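Local coordinates for aminoglycoside acetyltransferase meta-AAC0020 (Uncultured bacterium, PDB 5F47), which acetylates aminoglycoside antibiotics as a GNAT-family enzyme, with acetyl-coenzyme A as the acetyl donor in this family, at the interface of chains A and B. Numbering follows the deposited sequence. Chains: chain A/B, aminoglycoside acetyltransferase meta-AAC0020.

The interface of chains A and B. Residues chain A 78-79, 82-83; chain B 43-44, 47.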
# COMPACT_ATOMS: atom_id res chain seq x y z
N GLU A 78 3.93 -8.12 2.40
CA GLU A 78 4.60 -9.34 2.01
C GLU A 78 4.36 -9.55 0.53
O GLU A 78 3.23 -9.39 0.05
CB GLU A 78 4.10 -10.53 2.82
CG GLU A 78 4.62 -10.56 4.26
CD GLU A 78 6.02 -11.17 4.45
OE1 GLU A 78 6.70 -11.62 3.48
OE2 GLU A 78 6.44 -11.18 5.62
N GLN A 79 5.42 -9.89 -0.20
CA GLN A 79 5.35 -9.96 -1.66
C GLN A 79 5.22 -11.37 -2.18
O GLN A 79 5.62 -12.34 -1.53
CB GLN A 79 6.62 -9.38 -2.27
CG GLN A 79 6.87 -7.91 -2.01
CD GLN A 79 7.94 -7.40 -2.95
OE1 GLN A 79 7.67 -7.08 -4.10
NE2 GLN A 79 9.19 -7.37 -2.47
N SER A 82 8.97 -11.79 -4.25
CA SER A 82 10.18 -11.94 -3.45
C SER A 82 9.82 -12.36 -2.03
O SER A 82 8.75 -12.00 -1.53
CB SER A 82 10.96 -10.62 -3.42
OG SER A 82 12.17 -10.73 -2.66
N GLU A 83 10.70 -13.08 -1.35
CA GLU A 83 10.51 -13.33 0.06
C GLU A 83 10.88 -12.10 0.90
O GLU A 83 10.60 -12.03 2.09
CB GLU A 83 11.36 -14.53 0.49
CG GLU A 83 10.93 -15.22 1.72
CD GLU A 83 11.67 -16.55 1.95
OE1 GLU A 83 12.08 -16.79 3.09
OE2 GLU A 83 11.83 -17.36 1.01
N PRO B 43 9.39 -17.02 -5.61
CA PRO B 43 9.69 -17.47 -4.25
C PRO B 43 9.23 -18.90 -4.02
O PRO B 43 8.40 -19.38 -4.80
CB PRO B 43 8.88 -16.51 -3.37
CG PRO B 43 8.70 -15.30 -4.20
CD PRO B 43 8.59 -15.78 -5.61
N ASP B 44 9.72 -19.58 -2.99
CA ASP B 44 9.28 -20.96 -2.82
C ASP B 44 7.86 -21.02 -2.30
O ASP B 44 7.28 -20.01 -1.86
CB ASP B 44 10.23 -21.77 -1.93
CG ASP B 44 10.19 -21.37 -0.47
OD1 ASP B 44 9.51 -20.40 -0.09
OD2 ASP B 44 10.88 -22.05 0.32
N HIS B 47 6.68 -19.90 1.23
CA HIS B 47 6.45 -18.47 1.36
C HIS B 47 5.12 -18.05 0.73
O HIS B 47 4.33 -17.30 1.33
CB HIS B 47 7.61 -17.68 0.72
CG HIS B 47 7.34 -16.21 0.67
ND1 HIS B 47 7.40 -15.41 1.79
CD2 HIS B 47 6.96 -15.40 -0.35
CE1 HIS B 47 7.10 -14.17 1.46
NE2 HIS B 47 6.80 -14.14 0.17
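B:His47 reaches from helix 45-53 of one GNAT-fold subunit into the loop that joins strands 67-77 and 86-94 of the other, where its imidazole NE2 donates a hydrogen bond to the backbone carbonyl O of A:Gln79 at 2.7 Å. The bond is nearly straight, 160° at the hydrogen, and enters almost head-on to the carbonyl, with the oxygen close to the ring plane. At the rim of the same ring, in its plane, lies carboxylate OE1 of A:Glu78, 3.3 Å from CE1; the carboxylate itself is turned 53° from the imidazole. With this acid close by, a positive charge on the histidine might be favoured, though its ionisation is not seen. A:Glu83 covers one ring face: its CA stands 3.9 Å from the centroid, offset toward the rim, in a CH-pi contact. From there its side chain runs antiparallel to that of B:His47, CG passing 3.5 Å from ND1. CG of A:Glu83 is anti to the backbone N (chi1 -159°) and the chain stays extended beyond it, which carries the carboxylate past the imidazole toward B:Asp44. Beside this contact, ring carbon CG of B:Pro43 packs against the backbone of A:Ser82, 3.7 Å from CA. In the second shell, the backbone N of B:His47 donates to OD1 of the poorly ordered B:Asp44 at 3.2 Å, from above the carboxylate plane, a bond placed like a cap on the first turn of the helix. The two-fold axis of the deposited dimer repeats the patch with the chains exchanged; the structure alone does not show whether this dimer forms in solution.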